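Local coordinates for protein NALP (Neisseria meningitidis, PDB 1UYN) that forms the outer-membrane translocator barrel of an autotransporter, the hydrophilic pore through which its protease passenger domain is translocated to the bacterial cell surface, at residues Ala22-Arg27 / Gly63-Ser68; Gln48-Gly53 / Asn297-Val302; Gly213-Gln218 / Phe227-Val232; Arg266-Leu271 / Arg286-Gly291. One frame throughout, in Å; residues are numbered along the deposited sequence.

Contact 1 (Ala22-Arg27 / Gly63-Ser68); sequences ADMQGR and GKMRGS
M24 overlaps the side chain of M65, the two methionines sliding past each other in opposite directions between helix 12-34 and strand 62-79 of the barrel wall. The terminal CE of M24 meets M65 CB at 3.7 Å and also approaches the carbonyl oxygen R66 O, at 3.8 Å. Its sulfur rests over the strand backbone, SD to G67 CA 4.0 Å, where glycine has no side chain to intervene. M65 answers from the wall: CG sits between the backbone N and the carbonyl carbon (chi1 56°), and the chain then bends until CE comes within 3.6 Å of D23 OD2, crossing D23 at about a right angle. D23 is held from its own helix. R27 grips its OD2 end-on with both terminal nitrogens, NH2 at 3.1 Å and NH1 at 3.2 Å, from one face of the carboxylate, while Y295 bonds to the same oxygen and R266 pairs with OD1. The NE of R27 reaches D52 on strand 43-57. No hydrogen bond joins helix 22-27 to strand 63-68, so methionine packing gives this meeting little directionality, and the position of the helix in the pore probably depends more on the charged pairs beside it.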
loop_
_atom_site.group_PDB
_atom_site.type_symbol
_atom_site.label_atom_id
_atom_site.label_comp_id
_atom_site.label_asym_id
_atom_site.label_seq_id
_atom_site.Cartn_x
_atom_site.Cartn_y
_atom_site.Cartn_z
ATOM N N ALA A 22 -2.877 0.864 -7.315
ATOM C CA ALA A 22 -3.832 0.899 -6.187
ATOM C C ALA A 22 -3.564 -0.146 -5.105
ATOM O O ALA A 22 -3.777 0.086 -3.906
ATOM C CB ALA A 22 -5.279 0.730 -6.692
ATOM N N ASP A 23 -3.155 -1.323 -5.556
ATOM C CA ASP A 23 -2.965 -2.477 -4.687
ATOM C C ASP A 23 -1.710 -2.223 -3.871
ATOM O O ASP A 23 -1.700 -2.416 -2.665
ATOM C CB ASP A 23 -2.823 -3.698 -5.554
ATOM C CG ASP A 23 -2.742 -4.963 -4.771
ATOM O OD1 ASP A 23 -3.774 -5.398 -4.246
ATOM O OD2 ASP A 23 -1.707 -5.627 -4.683
ATOM N N MET A 24 -0.666 -1.734 -4.528
ATOM C CA MET A 24 0.548 -1.340 -3.833
ATOM C C MET A 24 0.311 -0.239 -2.853
ATOM O O MET A 24 0.877 -0.270 -1.771
ATOM C CB MET A 24 1.652 -0.927 -4.807
ATOM C CG MET A 24 2.647 -2.065 -5.062
ATOM S SD MET A 24 3.598 -1.873 -6.541
ATOM C CE MET A 24 3.628 -3.534 -7.094
ATOM N N GLN A 25 -0.499 0.733 -3.245
ATOM C CA GLN A 25 -0.879 1.873 -2.421
ATOM C C GLN A 25 -1.582 1.467 -1.136
ATOM O O GLN A 25 -1.421 2.130 -0.132
ATOM C CB GLN A 25 -1.794 2.819 -3.182
ATOM C CG GLN A 25 -1.873 4.194 -2.592
ATOM C CD GLN A 25 -0.722 5.109 -3.012
ATOM O OE1 GLN A 25 0.386 4.639 -3.271
ATOM N NE2 GLN A 25 -0.973 6.435 -3.027
ATOM N N GLY A 26 -2.346 0.387 -1.132
ATOM C CA GLY A 26 -2.990 -0.042 0.091
ATOM C C GLY A 26 -1.969 -0.497 1.124
ATOM O O GLY A 26 -2.181 -0.375 2.347
ATOM N N ARG A 27 -0.882 -1.094 0.664
ATOM C CA ARG A 27 0.130 -1.525 1.605
ATOM C C ARG A 27 0.935 -0.316 2.072
ATOM O O ARG A 27 1.319 -0.259 3.252
ATOM C CB ARG A 27 1.036 -2.587 1.013
ATOM C CG ARG A 27 0.321 -3.913 0.728
ATOM C CD ARG A 27 1.273 -4.953 0.237
ATOM N NE ARG A 27 1.531 -4.723 -1.167
ATOM C CZ ARG A 27 0.698 -5.097 -2.114
ATOM N NH1 ARG A 27 -0.438 -5.726 -1.797
ATOM N NH2 ARG A 27 0.991 -4.855 -3.384
ATOM N N GLY A 63 -0.148 -11.269 -15.009
ATOM C CA GLY A 63 0.861 -10.246 -15.024
ATOM C C GLY A 63 1.761 -10.325 -13.826
ATOM O O GLY A 63 1.529 -11.124 -12.906
ATOM N N LYS A 64 2.822 -9.524 -13.857
ATOM C CA LYS A 64 3.828 -9.563 -12.822
ATOM C C LYS A 64 4.093 -8.132 -12.390
ATOM O O LYS A 64 4.552 -7.295 -13.172
ATOM C CB LYS A 64 5.107 -10.259 -13.320
ATOM C CG LYS A 64 5.071 -11.787 -13.212
ATOM C CD LYS A 64 6.026 -12.517 -14.183
ATOM C CE LYS A 64 6.130 -14.022 -13.851
ATOM N NZ LYS A 64 6.383 -14.925 -15.051
ATOM N N MET A 65 3.780 -7.855 -11.136
ATOM C CA MET A 65 4.089 -6.563 -10.532
ATOM C C MET A 65 5.379 -6.640 -9.710
ATOM O O MET A 65 5.655 -7.623 -9.035
ATOM C CB MET A 65 2.946 -6.136 -9.624
ATOM C CG MET A 65 2.656 -7.184 -8.568
ATOM S SD MET A 65 0.956 -7.657 -8.503
ATOM C CE MET A 65 0.331 -5.913 -7.683
ATOM N N ARG A 66 6.155 -5.583 -9.791
ATOM C CA ARG A 66 7.319 -5.389 -8.946
ATOM C C ARG A 66 7.258 -3.943 -8.522
ATOM O O ARG A 66 6.781 -3.082 -9.241
ATOM C CB ARG A 66 8.626 -5.659 -9.707
ATOM C CG ARG A 66 9.080 -7.124 -9.763
ATOM C CD ARG A 66 10.270 -7.380 -10.746
ATOM N NE ARG A 66 10.907 -8.702 -10.592
ATOM C CZ ARG A 66 11.826 -9.221 -11.442
ATOM N NH1 ARG A 66 12.233 -8.531 -12.516
ATOM N NH2 ARG A 66 12.348 -10.442 -11.225
ATOM N N GLY A 67 7.726 -3.653 -7.339
ATOM C CA GLY A 67 7.563 -2.308 -6.848
ATOM C C GLY A 67 8.518 -1.979 -5.743
ATOM O O GLY A 67 8.799 -2.790 -4.911
ATOM N N SER A 68 8.958 -0.733 -5.750
ATOM C CA SER A 68 9.812 -0.168 -4.743
ATOM C C SER A 68 9.302 1.200 -4.302
ATOM O O SER A 68 9.053 2.056 -5.121
ATOM C CB SER A 68 11.175 0.012 -5.360
ATOM O OG SER A 68 12.110 0.373 -4.370
#

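Contact 2 (Gln48-Gly53 / Asn297-Val302); sequences QTQQDG and NHSGRV
D52 and S299 face each other across the seam where the first strand of the barrel meets the last, and on this buried inner face the polar packing is tight. D52 OD1 takes two bonds from opposite faces of the carboxylate: S299 OG at 3.0 Å, from above the plane, and N297 ND2 at 3.1 Å, on the anti side and closer to the plane. R27 of the helix in the pore forms a salt bridge with the same oxygen, so a buried acceptor is met from both the wall and the interior. At the next pair, G53 with H298, G53 O is gripped twice: it accepts from H298 ND1 at 3.0 Å, in the ring plane, and from H298 N at 2.8 Å, the latter donor standing above the carbonyl plane. The return bond from G53 N to H298 O is weak.

The ladder is also looser in the middle, where G300 N gives Q51 O a sound bond of 2.8 Å but Q51 N returns a weak one; beyond it T49 and V302 are soundly bonded both ways. The Q48 amide lies beside R301 CD, its plane 25° from the guanidinium, and R301 CG touches Q50 CB at 3.7 Å. T49, Q51 and V302 point to the outer face, the more exposed side, where T49 OG1 bonds to Q70 and Q51 OE1 to S68. This antiparallel seam closes the barrel, with strand 62-79 continuing the sheet beyond strand 43-57, strand 281-292 doing so beyond strand 295-307, and helix 12-34 packed on the inner face.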
loop_
_atom_site.group_PDB
_atom_site.type_symbol
_atom_site.label_atom_id
_atom_site.label_comp_id
_atom_site.label_asym_id
_atom_site.label_seq_id
_atom_site.Cartn_x
_atom_site.Cartn_y
_atom_site.Cartn_z
ATOM N N GLN A 48 12.184 4.561 5.151
ATOM C CA GLN A 48 11.761 3.186 4.859
ATOM C C GLN A 48 11.867 2.886 3.356
ATOM O O GLN A 48 11.585 3.740 2.509
ATOM C CB GLN A 48 10.288 2.989 5.280
ATOM C CG GLN A 48 10.031 2.002 6.371
ATOM C CD GLN A 48 8.785 2.309 7.212
ATOM O OE1 GLN A 48 7.680 1.924 6.858
ATOM N NE2 GLN A 48 8.970 2.992 8.323
ATOM N N THR A 49 12.275 1.656 3.050
ATOM C CA THR A 49 12.032 1.034 1.745
ATOM C C THR A 49 11.068 -0.157 1.803
ATOM O O THR A 49 11.328 -1.139 2.493
ATOM C CB THR A 49 13.349 0.546 1.184
ATOM O OG1 THR A 49 14.228 1.658 1.092
ATOM C CG2 THR A 49 13.185 0.078 -0.269
ATOM N N GLN A 50 9.977 -0.083 1.054
ATOM C CA GLN A 50 9.077 -1.226 0.907
ATOM C C GLN A 50 9.274 -1.798 -0.494
ATOM O O GLN A 50 9.126 -1.068 -1.432
ATOM C CB GLN A 50 7.635 -0.784 1.150
ATOM C CG GLN A 50 6.552 -1.752 0.669
ATOM C CD GLN A 50 5.123 -1.135 0.755
ATOM O OE1 GLN A 50 4.394 -1.072 -0.258
ATOM N NE2 GLN A 50 4.727 -0.702 1.959
ATOM N N GLN A 51 9.672 -3.067 -0.624
ATOM C CA GLN A 51 9.660 -3.800 -1.919
ATOM C C GLN A 51 8.433 -4.737 -2.048
ATOM O O GLN A 51 8.016 -5.357 -1.092
ATOM C CB GLN A 51 10.936 -4.629 -2.133
ATOM C CG GLN A 51 12.265 -3.875 -1.958
ATOM C CD GLN A 51 12.465 -2.720 -2.969
ATOM O OE1 GLN A 51 13.220 -1.780 -2.703
ATOM N NE2 GLN A 51 11.813 -2.807 -4.124
ATOM N N ASP A 52 7.893 -4.840 -3.256
ATOM C CA ASP A 52 6.674 -5.591 -3.573
ATOM C C ASP A 52 6.947 -6.487 -4.753
ATOM O O ASP A 52 7.710 -6.113 -5.633
ATOM C CB ASP A 52 5.553 -4.636 -3.943
ATOM C CG ASP A 52 4.827 -4.111 -2.749
ATOM O OD1 ASP A 52 4.203 -4.943 -2.044
ATOM O OD2 ASP A 52 4.812 -2.896 -2.415
ATOM N N GLY A 53 6.307 -7.650 -4.807
ATOM C CA GLY A 53 6.609 -8.611 -5.853
ATOM C C GLY A 53 5.598 -9.723 -5.927
ATOM O O GLY A 53 5.582 -10.593 -5.092
ATOM N N ASN A 297 1.228 -11.927 -3.580
ATOM C CA ASN A 297 2.149 -10.812 -3.500
ATOM C C ASN A 297 3.068 -10.953 -2.331
ATOM O O ASN A 297 2.606 -11.129 -1.249
ATOM C CB ASN A 297 1.374 -9.498 -3.350
ATOM C CG ASN A 297 2.260 -8.280 -3.572
ATOM O OD1 ASN A 297 2.654 -7.978 -4.732
ATOM N ND2 ASN A 297 2.614 -7.587 -2.476
ATOM N N HIS A 298 4.368 -10.858 -2.549
ATOM C CA HIS A 298 5.350 -10.716 -1.460
ATOM C C HIS A 298 5.558 -9.231 -1.190
ATOM O O HIS A 298 5.866 -8.500 -2.076
ATOM C CB HIS A 298 6.702 -11.349 -1.837
ATOM C CG HIS A 298 6.598 -12.754 -2.307
ATOM N ND1 HIS A 298 6.116 -13.081 -3.553
ATOM C CD2 HIS A 298 6.920 -13.924 -1.710
ATOM C CE1 HIS A 298 6.131 -14.393 -3.702
ATOM N NE2 HIS A 298 6.622 -14.928 -2.599
ATOM N N SER A 299 5.363 -8.798 0.045
ATOM C CA SER A 299 5.666 -7.415 0.498
ATOM C C SER A 299 6.735 -7.457 1.574
ATOM O O SER A 299 6.645 -8.238 2.516
ATOM C CB SER A 299 4.420 -6.738 1.064
ATOM O OG SER A 299 4.545 -5.333 0.946
ATOM N N GLY A 300 7.769 -6.644 1.413
ATOM C CA GLY A 300 8.877 -6.569 2.378
ATOM C C GLY A 300 9.073 -5.136 2.832
ATOM O O GLY A 300 8.542 -4.246 2.228
ATOM N N ARG A 301 9.851 -4.888 3.862
ATOM C CA ARG A 301 10.001 -3.509 4.364
ATOM C C ARG A 301 11.156 -3.410 5.351
ATOM O O ARG A 301 11.238 -4.225 6.261
ATOM C CB ARG A 301 8.730 -3.057 5.065
ATOM C CG ARG A 301 8.310 -1.701 4.696
ATOM C CD ARG A 301 7.533 -0.999 5.759
ATOM N NE ARG A 301 6.249 -1.657 6.001
ATOM C CZ ARG A 301 5.593 -1.694 7.172
ATOM N NH1 ARG A 301 6.069 -1.108 8.275
ATOM N NH2 ARG A 301 4.421 -2.326 7.228
ATOM N N VAL A 302 12.045 -2.440 5.146
ATOM C CA VAL A 302 13.132 -2.162 6.070
ATOM C C VAL A 302 13.064 -0.676 6.381
ATOM O O VAL A 302 12.973 0.139 5.475
ATOM C CB VAL A 302 14.526 -2.539 5.504
ATOM C CG1 VAL A 302 15.626 -2.242 6.542
ATOM C CG2 VAL A 302 14.584 -4.006 5.140
#

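Contact 3 (Gly213-Gln218 / Phe227-Val232); sequences GLKLSQ and FATAGV
The transmembrane beta hairpin of strands 199-219 and 224-235 brings K215 onto the ring of F227, two residues before its direct antiparallel partner T229. The lysine leaves the strand with CG anti to the backbone N (chi1 -176°), then bends at its last two torsions, and NZ stands over one face of the phenyl group, 3.7 Å from the centroid of the F227 ring and 14° off its normal. This is a cation-pi contact, with the charge set slightly toward the rim. The neighbouring methylene adds a CH-pi contact, K215 CE lying 4.1 Å from the F227 centroid. S217 OG approaches the same ring obliquely, 3.4 Å from F227 CD2.

Beneath these side chains runs the regular antiparallel ladder of an outer-membrane barrel. L214 pairs with A230 and L216 with A228 as hydrogen-bonded pairs; the bond from L216 N to A228 O, 2.9 Å long, is nearly straight at 174°. G213 faces G231 in a non-hydrogen-bonded pair, their CA atoms 4.0 Å apart. Side chains alternate accordingly. L214, L216, A228 and A230 lie on the outer surface, consistent with a lipid-facing belt, whereas K215, S217, F227 and T229 turn to the inner face. There R286, from strand 281-292, touches K215, F227 and T229.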
loop_
_atom_site.group_PDB
_atom_site.type_symbol
_atom_site.label_atom_id
_atom_site.label_comp_id
_atom_site.label_asym_id
_atom_site.label_seq_id
_atom_site.Cartn_x
_atom_site.Cartn_y
_atom_site.Cartn_z
ATOM N N GLY A 213 -7.772 -8.104 11.031
ATOM C CA GLY A 213 -6.379 -8.427 11.234
ATOM C C GLY A 213 -6.006 -8.644 12.669
ATOM O O GLY A 213 -6.703 -8.205 13.575
ATOM N N LEU A 214 -4.872 -9.321 12.834
ATOM C CA LEU A 214 -4.376 -9.854 14.113
ATOM C C LEU A 214 -2.915 -9.557 14.149
ATOM O O LEU A 214 -2.242 -9.715 13.143
ATOM C CB LEU A 214 -4.511 -11.362 14.137
ATOM C CG LEU A 214 -5.899 -11.967 14.349
ATOM C CD1 LEU A 214 -5.825 -13.507 14.657
ATOM C CD2 LEU A 214 -6.632 -11.221 15.471
ATOM N N LYS A 215 -2.425 -9.078 15.279
ATOM C CA LYS A 215 -0.991 -8.811 15.470
ATOM C C LYS A 215 -0.603 -9.405 16.821
ATOM O O LYS A 215 -1.204 -9.093 17.840
ATOM C CB LYS A 215 -0.685 -7.320 15.422
ATOM C CG LYS A 215 0.822 -6.959 15.512
ATOM C CD LYS A 215 1.047 -5.460 15.227
ATOM C CE LYS A 215 2.215 -4.843 16.018
ATOM N NZ LYS A 215 3.093 -3.936 15.157
ATOM N N LEU A 216 0.374 -10.296 16.805
ATOM C CA LEU A 216 0.831 -10.994 17.995
ATOM C C LEU A 216 2.257 -10.491 18.176
ATOM O O LEU A 216 3.179 -11.011 17.560
ATOM C CB LEU A 216 0.743 -12.509 17.763
ATOM C CG LEU A 216 1.145 -13.533 18.820
ATOM C CD1 LEU A 216 0.248 -13.478 20.079
ATOM C CD2 LEU A 216 1.116 -14.968 18.213
ATOM N N SER A 217 2.394 -9.380 18.906
ATOM C CA SER A 217 3.681 -8.908 19.439
ATOM C C SER A 217 4.202 -9.783 20.609
ATOM O O SER A 217 3.484 -10.077 21.554
ATOM C CB SER A 217 3.541 -7.446 19.903
ATOM O OG SER A 217 3.500 -6.529 18.801
ATOM N N GLN A 218 5.453 -10.208 20.532
ATOM C CA GLN A 218 6.152 -10.799 21.682
ATOM C C GLN A 218 7.458 -10.029 21.871
ATOM O O GLN A 218 8.338 -10.095 21.023
ATOM C CB GLN A 218 6.441 -12.287 21.436
ATOM C CG GLN A 218 7.397 -12.956 22.414
ATOM C CD GLN A 218 6.756 -13.211 23.766
ATOM O OE1 GLN A 218 5.661 -13.762 23.837
ATOM N NE2 GLN A 218 7.421 -12.792 24.832
ATOM N N PHE A 227 6.777 -9.556 15.842
ATOM C CA PHE A 227 5.334 -9.854 15.716
ATOM C C PHE A 227 5.016 -10.756 14.555
ATOM O O PHE A 227 5.734 -10.771 13.581
ATOM C CB PHE A 227 4.470 -8.611 15.615
ATOM C CG PHE A 227 5.211 -7.417 15.225
ATOM C CD1 PHE A 227 5.518 -7.195 13.901
ATOM C CD2 PHE A 227 5.630 -6.494 16.190
ATOM C CE1 PHE A 227 6.229 -6.035 13.514
ATOM C CE2 PHE A 227 6.352 -5.325 15.833
ATOM C CZ PHE A 227 6.646 -5.095 14.487
ATOM N N ALA A 228 3.959 -11.539 14.718
ATOM C CA ALA A 228 3.332 -12.234 13.627
ATOM C C ALA A 228 2.036 -11.480 13.332
ATOM O O ALA A 228 1.462 -10.897 14.238
ATOM C CB ALA A 228 3.064 -13.660 14.011
ATOM N N THR A 229 1.629 -11.454 12.055
ATOM C CA THR A 229 0.350 -10.867 11.599
ATOM C C THR A 229 -0.410 -11.831 10.701
ATOM O O THR A 229 0.167 -12.484 9.842
ATOM C CB THR A 229 0.542 -9.596 10.742
ATOM O OG1 THR A 229 1.453 -9.878 9.664
ATOM C CG2 THR A 229 1.163 -8.470 11.517
ATOM N N ALA A 230 -1.721 -11.862 10.877
ATOM C CA ALA A 230 -2.619 -12.572 9.984
ATOM C C ALA A 230 -3.777 -11.623 9.701
ATOM O O ALA A 230 -4.246 -10.936 10.596
ATOM C CB ALA A 230 -3.097 -13.830 10.627
ATOM N N GLY A 231 -4.228 -11.555 8.453
ATOM C CA GLY A 231 -5.247 -10.586 8.093
ATOM C C GLY A 231 -6.112 -11.008 6.940
ATOM O O GLY A 231 -5.804 -11.924 6.196
ATOM N N VAL A 232 -7.187 -10.268 6.774
ATOM C CA VAL A 232 -8.193 -10.524 5.772
ATOM C C VAL A 232 -8.490 -9.177 5.104
ATOM O O VAL A 232 -8.403 -8.116 5.719
ATOM C CB VAL A 232 -9.388 -11.133 6.489
ATOM C CG1 VAL A 232 -10.669 -10.816 5.830
ATOM C CG2 VAL A 232 -9.193 -12.638 6.624
#

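Contact 4 (Arg266-Leu271 / Arg286-Gly291); sequences RLVAGL and RYSYAG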
loop_
_atom_site.group_PDB
_atom_site.type_symbol
_atom_site.label_atom_id
_atom_site.label_comp_id
_atom_site.label_asym_id
_atom_site.label_seq_id
_atom_site.Cartn_x
_atom_site.Cartn_y
_atom_site.Cartn_z
ATOM N N ARG A 266 -8.596 -11.731 0.160
ATOM C CA ARG A 266 -7.230 -12.233 0.461
ATOM C C ARG A 266 -6.844 -12.407 1.902
ATOM O O ARG A 266 -7.239 -11.650 2.721
ATOM C CB ARG A 266 -6.120 -11.434 -0.184
ATOM C CG ARG A 266 -6.108 -10.017 0.065
ATOM C CD ARG A 266 -5.519 -9.350 -1.062
ATOM N NE ARG A 266 -6.246 -9.671 -2.309
ATOM C CZ ARG A 266 -6.125 -8.940 -3.406
ATOM N NH1 ARG A 266 -5.332 -7.842 -3.406
ATOM N NH2 ARG A 266 -6.792 -9.295 -4.497
ATOM N N LEU A 267 -6.083 -13.458 2.158
ATOM C CA LEU A 267 -5.450 -13.737 3.423
ATOM C C LEU A 267 -4.051 -13.171 3.315
ATOM O O LEU A 267 -3.394 -13.361 2.317
ATOM C CB LEU A 267 -5.340 -15.251 3.644
ATOM C CG LEU A 267 -6.629 -16.075 3.436
ATOM C CD1 LEU A 267 -6.503 -17.548 3.918
ATOM C CD2 LEU A 267 -7.846 -15.402 4.119
ATOM N N VAL A 268 -3.616 -12.463 4.338
ATOM C CA VAL A 268 -2.255 -11.997 4.421
ATOM C C VAL A 268 -1.632 -12.492 5.700
ATOM O O VAL A 268 -2.183 -12.238 6.756
ATOM C CB VAL A 268 -2.196 -10.464 4.501
ATOM C CG1 VAL A 268 -0.736 -10.006 4.601
ATOM C CG2 VAL A 268 -2.919 -9.841 3.319
ATOM N N ALA A 269 -0.492 -13.163 5.616
ATOM C CA ALA A 269 0.306 -13.505 6.808
ATOM C C ALA A 269 1.615 -12.715 6.749
ATOM O O ALA A 269 2.041 -12.307 5.673
ATOM C CB ALA A 269 0.571 -14.999 6.871
ATOM N N GLY A 270 2.251 -12.495 7.895
ATOM C CA GLY A 270 3.396 -11.612 7.952
ATOM C C GLY A 270 4.268 -11.740 9.159
ATOM O O GLY A 270 3.896 -12.377 10.137
ATOM N N LEU A 271 5.454 -11.149 9.076
ATOM C CA LEU A 271 6.424 -11.194 10.173
ATOM C C LEU A 271 7.039 -9.876 10.383
ATOM O O LEU A 271 7.197 -9.141 9.468
ATOM C CB LEU A 271 7.578 -12.145 9.875
ATOM C CG LEU A 271 7.233 -13.602 10.007
ATOM C CD1 LEU A 271 8.510 -14.354 9.764
ATOM C CD2 LEU A 271 6.646 -13.932 11.387
ATOM N N ARG A 286 9.868 -5.935 8.144
ATOM C CA ARG A 286 8.568 -6.555 7.985
ATOM C C ARG A 286 8.543 -7.343 6.703
ATOM O O ARG A 286 9.028 -6.871 5.716
ATOM C CB ARG A 286 7.513 -5.477 7.958
ATOM C CG ARG A 286 6.848 -5.288 9.290
ATOM C CD ARG A 286 5.769 -4.292 9.271
ATOM N NE ARG A 286 4.425 -4.876 9.371
ATOM C CZ ARG A 286 3.646 -4.779 10.461
ATOM N NH1 ARG A 286 4.084 -4.169 11.567
ATOM N NH2 ARG A 286 2.437 -5.326 10.463
ATOM N N TYR A 287 8.030 -8.555 6.726
ATOM C CA TYR A 287 7.723 -9.273 5.521
ATOM C C TYR A 287 6.291 -9.788 5.634
ATOM O O TYR A 287 5.819 -10.113 6.713
ATOM C CB TYR A 287 8.698 -10.432 5.299
ATOM C CG TYR A 287 8.192 -11.344 4.205
ATOM C CD1 TYR A 287 8.415 -11.027 2.852
ATOM C CD2 TYR A 287 7.385 -12.459 4.512
ATOM C CE1 TYR A 287 7.907 -11.826 1.850
ATOM C CE2 TYR A 287 6.877 -13.258 3.519
ATOM C CZ TYR A 287 7.144 -12.946 2.188
ATOM O OH TYR A 287 6.642 -13.756 1.196
ATOM N N SER A 288 5.630 -9.893 4.492
ATOM C CA SER A 288 4.199 -10.143 4.366
ATOM C C SER A 288 3.917 -10.890 3.047
ATOM O O SER A 288 4.477 -10.555 2.001
ATOM C CB SER A 288 3.463 -8.801 4.294
ATOM O OG SER A 288 2.193 -8.918 4.911
ATOM N N TYR A 289 3.037 -11.883 3.084
ATOM C CA TYR A 289 2.502 -12.474 1.867
ATOM C C TYR A 289 0.984 -12.320 1.788
ATOM O O TYR A 289 0.298 -12.762 2.691
ATOM C CB TYR A 289 2.829 -13.970 1.868
ATOM C CG TYR A 289 2.293 -14.648 0.645
ATOM C CD1 TYR A 289 2.883 -14.422 -0.611
ATOM C CD2 TYR A 289 1.179 -15.476 0.725
ATOM C CE1 TYR A 289 2.392 -15.022 -1.764
ATOM C CE2 TYR A 289 0.658 -16.089 -0.432
ATOM C CZ TYR A 289 1.281 -15.865 -1.660
ATOM O OH TYR A 289 0.782 -16.479 -2.771
ATOM N N ALA A 290 0.454 -11.774 0.706
ATOM C CA ALA A 290 -0.994 -11.764 0.450
ATOM C C ALA A 290 -1.380 -12.802 -0.612
ATOM O O ALA A 290 -0.734 -12.856 -1.660
ATOM C CB ALA A 290 -1.414 -10.438 -0.016
ATOM N N GLY A 291 -2.434 -13.593 -0.352
ATOM C CA GLY A 291 -2.973 -14.538 -1.330
ATOM C C GLY A 291 -4.489 -14.589 -1.501
ATOM O O GLY A 291 -5.254 -14.578 -0.563
#
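V268 sets CG1 anti to its backbone N and CG2 anti to its carbonyl carbon (chi1 179°), which aims the two methyls at different residues of the facing strand. CG2 packs on A290 CB at 3.7 Å, its direct partner across the pair, while CG1 turns to the side of S288, the inward residue opposite G270. The serine hydroxyl also gives a weak bond to A269 O, 3.5 Å from S288 OG. R266 CB lies 3.3 Å from G291 O, and the guanidinium continues to D23 of the helix in the pore, as a salt bridge, and to Y295, as a cation-pi partner.

Strands 265-278 and 281-292 form a transmembrane hairpin of the barrel, and hydrogen-bonded pairs alternate along it with non-hydrogen-bonded ones. G291 N donates to L267 O at 2.8 Å, almost straight at 171°, and Y289 N to A269 O, also at 2.8 Å. Between them V268 faces A290, and further along G270 faces S288 with their CA atoms 4.0 Å apart. The side chains of V268, S288 and A290 look inward. Outside, L267, A269 and L271 stand beside Y287 and Y289, apolar and aromatic groups on the surface, consistent with facing lipid. Y289 packs edge-to-face with H298 of strand 295-307, and R286 pairs with D34 on the inner side.

Overall arrangement
Taken in order around the barrel wall, contacts 3, 4, 2 and 1 draw on consecutive strands, from 199-219 through the closing seam to 62-79. Contacts 3 and 4, centres 10 Å apart, share a backbone bond from G231 N to V268 O of 2.7 Å. Contact 4 joins contact 2, their centres 11 Å apart, through S288 N and S299 O at 2.8 Å. Contact 1 alone leaves the wall: its helix meets contact 2 through R27 NE and D52 OD1, 2.8 Å apart, and contact 4 through D23 OD1 and R266 NH1, at 3.0 Å. Bound detergent lies about 8 Å from the side chain of T49 in contact 2, and about 9 Å from G67 in contact 1.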